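Local coordinates for attaching and effacing protein, pathogenesis factor (Escherichia coli, PDB 4E9L) that acts as an intimin/invasin-family adhesin of pathogenic Escherichia coli, of which this fragment of immunoglobulin-like domains is probably part of the extracellular region, at residues Ser94-Asn99 with Asn181-Thr186; Thr313-Phe318 with Val361-Leu366; Pro336-Ala341 with Leu375-Arg380. One frame throughout, in Å; residues are numbered along the deposited sequence. Where two conformers were deposited one is given.

Contact 1: residues Ser94-Asn99 with Asn181-Thr186; sequences SSITLN and NAAKVT
The methyl of Ala-183 is the hub of the apolar packing between Ser-94–Asn-99 and Asn-181–Thr-186. On the side of Ile-96, CG2 comes to 3.9 Å from Ala-183 CB. On the side of Leu-98, CG meets Ala-183 CB at 3.7 Å, and CD1 of the same leucine also touches this methyl. Leu-98 then reaches the next inward residue of the second strand. Its CB lies 3.7 Å from Val-185 CG1, and its CD1 packs against both valine methyls. Leu-98 CG stands anti to its own carbonyl carbon (chi1 -68°), which puts it against Ala-183 CB.

Apolar atoms also meet backbone oxygens. The carbonyl oxygen of Ile-96 sits 3.4 Å from Ala-183 CB. Ile-96 CG2 approaches the backbone O of Asn-181, also at 3.4 Å.

The two strands run nearly parallel, 18° apart, but their axes come no closer than 6.2 Å. They belong to two different sheets of an immunoglobulin-like beta sandwich. Strand 95-99 is hydrogen-bonded to strand 108-114, while strand 183-187 is hydrogen-bonded to strand 165-173. The direct contact at this margin of the sandwich is therefore made largely by side chains. Val-169 and Pro-171 add to the packing of Ile-96, and Val-109 and Ala-111 to that of Leu-98.

The polar link is made by a water at the end near Asn-181. It accepts from Ile-96 N at 3.0 Å and donates to Asn-181 O at 2.7 Å. This bridge joins the two backbones where they are not paired directly. Close by, the backbones of Ser-94 and Ala-180 are hydrogen-bonded, and Ser-94 OG bonds to Asp-90 O and Lys-116 N.

Contact 2: residues Thr313-Phe318 with Val361-Leu366; sequences TTELTF and VYVSTL
Phe-318 and Tyr-362 face each other as a hydrogen-bonded pair, and their side chains cross at a slant. Phe-318 CD2 comes to 4.0 Å from Tyr-362 CD1. The backbone O of Phe-318 lies at the edge of the tyrosine ring, near its plane. Phe-318 CG is anti to its backbone N (chi1 174°), whereas Tyr-362 CG is anti to its carbonyl carbon (chi1 -53°). The two CG atoms thus take different positions about their CA-CB bonds, although both side chains lie on one face of the sheet. Tyr-362 OH is held by Val-328 O and Leu-331 N.

Farther along the same face, Leu-316 slants across Leu-366, with CG 3.9 Å from Leu-366 CB. Thr-314 lies beside Leu-366 and points the same way, its CG2 3.9 Å from Leu-366 CD2. Thr-314 OG1 is hydrogen-bonded to Asp-304 OD1, and Ser-364 OG to Gly-352 O. This face looks into the sandwich, where Leu-391 and Leu-393 of the other sheet meet Leu-316 and Leu-366.

The other face carries Glu-315, Thr-317, Val-363 and Thr-365. Glu-315 crosses Val-363 so that its CG rests 3.5 Å from Val-363 CG1. The carboxylate atom OE2 touches the same methyl. Thr-317 stands alongside Val-363 and sends CG2 to Val-361 CG1, 3.6 Å away.

Six backbone bonds join the antiparallel strands, two each in the pairs Thr-314/Leu-366, Leu-316/Ser-364 and Phe-318/Tyr-362. The bond from Tyr-362 N to Phe-318 O is almost straight at 177°. Ser-364 N reaches Leu-316 O at 3.1 Å. Because the hydroxyls of Thr-314, Ser-364 and Tyr-362 all have partners, the inner face can pack in the core, while the outer face accommodates a carboxylate beside methyls.

Contact 3: residues Pro336-Ala341 with Leu375-Arg380; sequences PVFSGA and LSVMPR
Phe-338 and Val-377 stand side by side, pointing the same way, in the apolar part of this contact. Val-377 CG2 meets the edge of the phenylalanine ring, 3.8 Å from Phe-338 CD2. Leu-375 crosses the same residue, and its CD1 lies 3.9 Å from Phe-338 CB. Pro-336 CB packs on Val-377 CG1.

On the other face, Val-337 CG2 sits 3.7 Å above the centre of the Arg-380 guanidinium. The arginine NE is hydrogen-bonded to Asn-385 OD1.

Four backbone bonds join the strands, two between Val-337 and Met-378 and two between Ser-339 and Ser-376. The bond from Ser-376 N to Ser-339 O is 2.9 Å long and nearly straight at 175°.

One water adds a polar bridge. It donates to Val-337 O at 3.2 Å and is hydrogen-bonded to Ser-339 OG. In the conformer given here, one of two deposited for Ser-376, it also bonds to Ser-376 OG.

Strand 373-381 also pairs with strand 391-395, while Val-377 and Pro-379 touch Leu-301 of the facing sheet. The arrangement is that of an antiparallel pair in one sheet of an immunoglobulin-like beta sandwich, as in the invasin family.

Overall arrangement
Contact 1 comes first along the chain and lies in a different domain from the other two. Its centre is about 80 Å from those of contacts 2 and 3, on the opposite side of the chain's centre, with another domain between. Contacts 2 and 3 share one immunoglobulin-like domain, and their centres are about 13 Å apart. Their segments alternate in sequence: 313-318, 336-341, 361-366, 375-380. Each contact belongs to one of the two sheets, which touch, among other places, where Leu-366 CD1 packs on Phe-338 CE2 at 3.5 Å. Contact 1 joins two sheets directly. The chain is thus an elongated row of beta sandwiches, consistent with a stalk-like adhesin.

Contact 1: residues Ser94-Asn99 with Asn181-Thr186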
loop_
_atom_site.group_PDB
_atom_site.type_symbol
_atom_site.label_atom_id
_atom_site.label_comp_id
_atom_site.label_asym_id
_atom_site.label_seq_id
_atom_site.Cartn_x
_atom_site.Cartn_y
_atom_site.Cartn_z
ATOM N N SER A 94 -0.392 -29.315 38.743
ATOM C CA SER A 94 0.772 -28.457 38.551
ATOM C C SER A 94 0.538 -27.457 37.442
ATOM O O SER A 94 -0.242 -27.718 36.510
ATOM C CB SER A 94 2.001 -29.316 38.261
ATOM O OG SER A 94 2.250 -30.193 39.348
ATOM N N SER A 95 1.217 -26.306 37.528
ATOM C CA SER A 95 1.041 -25.277 36.509
ATOM C C SER A 95 2.330 -24.544 36.175
ATOM O O SER A 95 3.353 -24.656 36.880
ATOM C CB SER A 95 -0.038 -24.288 36.961
ATOM O OG SER A 95 0.415 -23.642 38.139
ATOM N N ILE A 96 2.268 -23.768 35.104
ATOM C CA ILE A 96 3.413 -22.968 34.685
ATOM C C ILE A 96 2.949 -21.577 34.246
ATOM O O ILE A 96 1.951 -21.449 33.518
ATOM C CB ILE A 96 4.308 -23.694 33.631
ATOM C CG1 ILE A 96 5.526 -22.800 33.233
ATOM C CG2 ILE A 96 3.480 -24.167 32.397
ATOM C CD1 ILE A 96 6.672 -23.458 32.584
ATOM N N THR A 97 3.728 -20.563 34.645
ATOM C CA THR A 97 3.522 -19.158 34.291
ATOM C C THR A 97 4.791 -18.598 33.656
ATOM O O THR A 97 5.901 -18.934 34.080
ATOM C CB THR A 97 3.096 -18.382 35.582
ATOM O OG1 THR A 97 1.771 -18.797 35.929
ATOM C CG2 THR A 97 3.094 -16.860 35.421
ATOM N N LEU A 98 4.618 -17.709 32.665
ATOM C CA LEU A 98 5.702 -16.934 32.053
ATOM C C LEU A 98 5.513 -15.483 32.424
ATOM O O LEU A 98 4.408 -14.951 32.283
ATOM C CB LEU A 98 5.750 -17.074 30.519
ATOM C CG LEU A 98 6.153 -18.439 30.005
ATOM C CD1 LEU A 98 5.761 -18.569 28.522
ATOM C CD2 LEU A 98 7.671 -18.682 30.208
ATOM N N ASN A 99 6.582 -14.838 32.888
ATOM C CA ASN A 99 6.525 -13.431 33.297
ATOM C C ASN A 99 7.649 -12.578 32.710
ATOM O O ASN A 99 8.812 -12.943 32.874
ATOM C CB ASN A 99 6.504 -13.328 34.823
ATOM C CG ASN A 99 6.071 -11.975 35.305
ATOM O OD1 ASN A 99 5.061 -11.433 34.859
ATOM N ND2 ASN A 99 6.878 -11.362 36.161
ATOM N N ASN A 181 -1.200 -27.507 31.636
ATOM C CA ASN A 181 -1.149 -26.853 30.321
ATOM C C ASN A 181 0.157 -26.091 30.173
ATOM O O ASN A 181 0.744 -25.712 31.178
ATOM C CB ASN A 181 -2.348 -25.915 30.141
ATOM C CG ASN A 181 -3.625 -26.678 29.911
ATOM O OD1 ASN A 181 -3.741 -27.487 28.986
ATOM N ND2 ASN A 181 -4.568 -26.517 30.803
ATOM N N ALA A 182 0.609 -25.852 28.925
ATOM C CA ALA A 182 1.822 -25.085 28.682
ATOM C C ALA A 182 1.478 -23.616 28.936
ATOM O O ALA A 182 0.309 -23.250 28.836
ATOM C CB ALA A 182 2.256 -25.254 27.230
ATOM N N ALA A 183 2.474 -22.788 29.286
ATOM C CA ALA A 183 2.292 -21.345 29.463
ATOM C C ALA A 183 2.524 -20.746 28.084
ATOM O O ALA A 183 3.389 -21.230 27.339
ATOM C CB ALA A 183 3.318 -20.791 30.446
ATOM N N LYS A 184 1.737 -19.741 27.712
ATOM C CA LYS A 184 1.880 -19.145 26.383
ATOM C C LYS A 184 1.958 -17.626 26.443
ATOM O O LYS A 184 1.131 -16.992 27.102
ATOM C CB LYS A 184 0.720 -19.575 25.449
ATOM C CG LYS A 184 0.618 -21.093 25.221
ATOM C CD LYS A 184 -0.579 -21.492 24.366
ATOM C CE LYS A 184 -0.602 -22.982 24.123
ATOM N NZ LYS A 184 -1.050 -23.311 22.744
ATOM N N VAL A 185 2.968 -17.050 25.775
ATOM C CA VAL A 185 3.129 -15.595 25.631
ATOM C C VAL A 185 3.375 -15.259 24.174
ATOM O O VAL A 185 3.778 -16.126 23.384
ATOM C CB VAL A 185 4.210 -14.933 26.542
ATOM C CG1 VAL A 185 3.855 -15.041 28.024
ATOM C CG2 VAL A 185 5.616 -15.464 26.263
ATOM N N THR A 186 3.172 -13.981 23.836
ATOM C CA THR A 186 3.493 -13.430 22.534
ATOM C C THR A 186 4.785 -12.670 22.761
ATOM O O THR A 186 4.840 -11.781 23.615
ATOM C CB THR A 186 2.395 -12.472 22.034
ATOM O OG1 THR A 186 1.165 -13.186 21.975
ATOM C CG2 THR A 186 2.729 -11.867 20.660
HETATM O O HOH W 1 -0.034 -24.110 33.205
#

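Contact 2: residues Thr313-Phe318 with Val361-Leu366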
loop_
_atom_site.group_PDB
_atom_site.type_symbol
_atom_site.label_atom_id
_atom_site.label_comp_id
_atom_site.label_asym_id
_atom_site.label_seq_id
_atom_site.Cartn_x
_atom_site.Cartn_y
_atom_site.Cartn_z
ATOM N N THR A 313 -6.972 20.737 -47.934
ATOM C CA THR A 313 -6.642 20.431 -46.543
ATOM C C THR A 313 -6.765 21.654 -45.659
ATOM O O THR A 313 -6.709 22.795 -46.131
ATOM C CB THR A 313 -5.215 19.859 -46.405
ATOM O OG1 THR A 313 -4.289 20.822 -46.891
ATOM C CG2 THR A 313 -5.018 18.513 -47.131
ATOM N N THR A 314 -6.931 21.393 -44.363
ATOM C CA THR A 314 -6.924 22.397 -43.322
ATOM C C THR A 314 -6.257 21.774 -42.107
ATOM O O THR A 314 -6.443 20.583 -41.843
ATOM C CB THR A 314 -8.320 23.041 -43.071
ATOM O OG1 THR A 314 -8.123 24.139 -42.185
ATOM C CG2 THR A 314 -9.349 22.071 -42.458
ATOM N N GLU A 315 -5.452 22.560 -41.398
ATOM C CA GLU A 315 -4.769 22.125 -40.188
ATOM C C GLU A 315 -5.744 22.231 -39.006
ATOM O O GLU A 315 -6.392 23.261 -38.845
ATOM C CB GLU A 315 -3.555 23.042 -39.939
ATOM C CG GLU A 315 -2.692 22.593 -38.790
ATOM C CD GLU A 315 -1.637 23.601 -38.377
ATOM O OE1 GLU A 315 -2.003 24.668 -37.825
ATOM O OE2 GLU A 315 -0.436 23.306 -38.579
ATOM N N LEU A 316 -5.828 21.178 -38.180
ATOM C CA LEU A 316 -6.670 21.141 -36.984
ATOM C C LEU A 316 -5.747 21.332 -35.796
ATOM O O LEU A 316 -4.673 20.723 -35.767
ATOM C CB LEU A 316 -7.393 19.762 -36.845
ATOM C CG LEU A 316 -8.355 19.383 -37.970
ATOM C CD1 LEU A 316 -9.056 18.050 -37.656
ATOM C CD2 LEU A 316 -9.359 20.517 -38.265
ATOM N N THR A 317 -6.152 22.170 -34.825
ATOM C CA THR A 317 -5.396 22.384 -33.581
ATOM C C THR A 317 -6.302 22.022 -32.424
ATOM O O THR A 317 -7.327 22.674 -32.199
ATOM C CB THR A 317 -4.797 23.805 -33.467
ATOM O OG1 THR A 317 -3.934 24.039 -34.575
ATOM C CG2 THR A 317 -3.966 23.983 -32.177
ATOM N N PHE A 318 -5.936 20.946 -31.717
ATOM C CA PHE A 318 -6.701 20.414 -30.608
ATOM C C PHE A 318 -5.963 20.656 -29.295
ATOM O O PHE A 318 -4.840 20.185 -29.138
ATOM C CB PHE A 318 -7.034 18.929 -30.848
ATOM C CG PHE A 318 -7.702 18.239 -29.684
ATOM C CD1 PHE A 318 -8.925 18.692 -29.189
ATOM C CD2 PHE A 318 -7.086 17.169 -29.046
ATOM C CE1 PHE A 318 -9.528 18.073 -28.092
ATOM C CE2 PHE A 318 -7.686 16.557 -27.932
ATOM C CZ PHE A 318 -8.898 17.024 -27.458
ATOM N N VAL A 361 -1.169 20.285 -26.797
ATOM C CA VAL A 361 -1.646 20.823 -28.085
ATOM C C VAL A 361 -1.335 19.823 -29.180
ATOM O O VAL A 361 -0.165 19.526 -29.415
ATOM C CB VAL A 361 -1.072 22.223 -28.407
ATOM C CG1 VAL A 361 -1.529 22.696 -29.809
ATOM C CG2 VAL A 361 -1.458 23.238 -27.323
ATOM N N TYR A 362 -2.383 19.288 -29.830
ATOM C CA TYR A 362 -2.238 18.260 -30.864
ATOM C C TYR A 362 -2.661 18.813 -32.215
ATOM O O TYR A 362 -3.703 19.472 -32.329
ATOM C CB TYR A 362 -3.004 16.974 -30.483
ATOM C CG TYR A 362 -2.644 16.443 -29.095
ATOM C CD1 TYR A 362 -3.210 16.994 -27.942
ATOM C CD2 TYR A 362 -1.772 15.368 -28.942
ATOM C CE1 TYR A 362 -2.866 16.520 -26.667
ATOM C CE2 TYR A 362 -1.429 14.882 -27.678
ATOM C CZ TYR A 362 -1.981 15.460 -26.541
ATOM O OH TYR A 362 -1.641 14.963 -25.296
ATOM N N VAL A 363 -1.834 18.561 -33.241
ATOM C CA VAL A 363 -2.096 19.077 -34.591
ATOM C C VAL A 363 -2.302 17.903 -35.559
ATOM O O VAL A 363 -1.593 16.896 -35.467
ATOM C CB VAL A 363 -0.949 20.061 -35.031
ATOM C CG1 VAL A 363 -1.105 20.513 -36.479
ATOM C CG2 VAL A 363 -0.875 21.277 -34.099
ATOM N N SER A 364 -3.296 18.022 -36.449
ATOM C CA SER A 364 -3.585 17.030 -37.496
ATOM C C SER A 364 -3.987 17.744 -38.784
ATOM O O SER A 364 -4.568 18.828 -38.746
ATOM C CB SER A 364 -4.724 16.102 -37.071
ATOM O OG SER A 364 -5.052 15.163 -38.086
ATOM N N THR A 365 -3.715 17.117 -39.920
ATOM C CA THR A 365 -4.101 17.657 -41.215
ATOM C C THR A 365 -5.409 16.997 -41.590
ATOM O O THR A 365 -5.489 15.764 -41.652
ATOM C CB THR A 365 -3.028 17.357 -42.281
ATOM O OG1 THR A 365 -1.815 18.053 -41.937
ATOM C CG2 THR A 365 -3.474 17.762 -43.680
ATOM N N LEU A 366 -6.422 17.809 -41.832
ATOM C CA LEU A 366 -7.710 17.310 -42.263
ATOM C C LEU A 366 -7.770 17.436 -43.766
ATOM O O LEU A 366 -7.652 18.544 -44.269
ATOM C CB LEU A 366 -8.870 18.136 -41.622
ATOM C CG LEU A 366 -10.295 17.764 -42.062
ATOM C CD1 LEU A 366 -10.646 16.331 -41.635
ATOM C CD2 LEU A 366 -11.324 18.783 -41.525
#

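Contact 3: residues Pro336-Ala341 with Leu375-Arg380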
loop_
_atom_site.group_PDB
_atom_site.type_symbol
_atom_site.label_atom_id
_atom_site.label_comp_id
_atom_site.label_asym_id
_atom_site.label_seq_id
_atom_site.Cartn_x
_atom_site.Cartn_y
_atom_site.Cartn_z
ATOM N N PRO A 336 -11.163 11.704 -35.618
ATOM C CA PRO A 336 -12.407 12.432 -35.302
ATOM C C PRO A 336 -13.618 11.767 -35.975
ATOM O O PRO A 336 -13.454 10.938 -36.865
ATOM C CB PRO A 336 -12.185 13.841 -35.893
ATOM C CG PRO A 336 -10.821 13.839 -36.497
ATOM C CD PRO A 336 -10.369 12.413 -36.640
ATOM N N VAL A 337 -14.817 12.111 -35.520
ATOM C CA VAL A 337 -16.091 11.622 -36.063
ATOM C C VAL A 337 -16.678 12.778 -36.923
ATOM O O VAL A 337 -16.678 13.928 -36.495
ATOM C CB VAL A 337 -17.035 11.198 -34.906
ATOM C CG1 VAL A 337 -18.470 11.059 -35.385
ATOM C CG2 VAL A 337 -16.551 9.896 -34.248
ATOM N N PHE A 338 -17.111 12.468 -38.144
ATOM C CA PHE A 338 -17.665 13.452 -39.095
ATOM C C PHE A 338 -19.139 13.230 -39.357
ATOM O O PHE A 338 -19.552 12.093 -39.565
ATOM C CB PHE A 338 -16.896 13.383 -40.444
ATOM C CG PHE A 338 -15.402 13.565 -40.289
ATOM C CD1 PHE A 338 -14.541 12.467 -40.319
ATOM C CD2 PHE A 338 -14.855 14.830 -40.099
ATOM C CE1 PHE A 338 -13.153 12.635 -40.194
ATOM C CE2 PHE A 338 -13.470 14.997 -39.975
ATOM C CZ PHE A 338 -12.630 13.895 -39.994
ATOM N N SER A 339 -19.926 14.319 -39.395
ATOM C CA SER A 339 -21.352 14.289 -39.747
ATOM C C SER A 339 -21.708 15.547 -40.544
ATOM O O SER A 339 -20.869 16.446 -40.673
ATOM C CB SER A 339 -22.224 14.135 -38.495
ATOM O OG SER A 339 -22.086 15.256 -37.638
ATOM N N GLY A 340 -22.922 15.587 -41.099
ATOM C CA GLY A 340 -23.380 16.711 -41.908
ATOM C C GLY A 340 -23.182 16.432 -43.382
ATOM O O GLY A 340 -22.575 15.413 -43.721
ATOM N N ALA A 341 -23.726 17.307 -44.264
ATOM C CA ALA A 341 -23.680 17.157 -45.730
ATOM C C ALA A 341 -22.267 16.857 -46.281
ATOM O O ALA A 341 -22.122 15.960 -47.105
ATOM C CB ALA A 341 -24.252 18.400 -46.410
ATOM N N LEU A 375 -19.874 20.662 -42.371
ATOM C CA LEU A 375 -19.158 19.531 -41.817
ATOM C C LEU A 375 -18.989 19.730 -40.315
ATOM O O LEU A 375 -18.378 20.719 -39.901
ATOM C CB LEU A 375 -17.761 19.333 -42.463
ATOM C CG LEU A 375 -16.914 18.153 -41.924
ATOM C CD1 LEU A 375 -17.536 16.788 -42.308
ATOM C CD2 LEU A 375 -15.496 18.177 -42.504
ATOM N N SER A 376 -19.495 18.767 -39.518
ATOM C CA SER A 376 -19.358 18.772 -38.069
ATOM C C SER A 376 -18.197 17.820 -37.733
ATOM O O SER A 376 -18.202 16.663 -38.171
ATOM C CB SER A 376 -20.673 18.354 -37.414
ATOM O OG SER A 376 -20.505 17.802 -36.121
ATOM N N VAL A 377 -17.176 18.328 -37.027
ATOM C CA VAL A 377 -15.991 17.547 -36.684
ATOM C C VAL A 377 -15.922 17.336 -35.159
ATOM O O VAL A 377 -15.743 18.304 -34.409
ATOM C CB VAL A 377 -14.692 18.208 -37.256
ATOM C CG1 VAL A 377 -13.457 17.394 -36.913
ATOM C CG2 VAL A 377 -14.777 18.410 -38.762
ATOM N N MET A 378 -16.043 16.077 -34.718
ATOM C CA MET A 378 -16.004 15.774 -33.294
ATOM C C MET A 378 -14.734 15.018 -32.938
ATOM O O MET A 378 -14.589 13.840 -33.303
ATOM C CB MET A 378 -17.284 15.046 -32.815
ATOM C CG MET A 378 -17.264 14.648 -31.318
ATOM S SD MET A 378 -16.928 15.992 -30.118
ATOM C CE MET A 378 -18.494 16.937 -30.230
ATOM N N PRO A 379 -13.775 15.694 -32.261
ATOM C CA PRO A 379 -12.552 14.998 -31.847
ATOM C C PRO A 379 -12.898 13.931 -30.802
ATOM O O PRO A 379 -13.887 14.060 -30.049
ATOM C CB PRO A 379 -11.687 16.108 -31.252
ATOM C CG PRO A 379 -12.656 17.110 -30.756
ATOM C CD PRO A 379 -13.793 17.081 -31.747
ATOM N N ARG A 380 -12.089 12.882 -30.779
ATOM C CA ARG A 380 -12.267 11.749 -29.885
ATOM C C ARG A 380 -10.972 11.449 -29.156
ATOM O O ARG A 380 -9.890 11.451 -29.766
ATOM C CB ARG A 380 -12.709 10.505 -30.699
ATOM C CG ARG A 380 -14.160 10.537 -31.143
ATOM C CD ARG A 380 -15.012 9.982 -30.022
ATOM N NE ARG A 380 -16.439 10.123 -30.283
ATOM C CZ ARG A 380 -17.221 9.134 -30.694
ATOM N NH1 ARG A 380 -16.717 7.923 -30.903
ATOM N NH2 ARG A 380 -18.515 9.349 -30.904
HETATM O O HOH W 2 -19.658 15.003 -35.919
#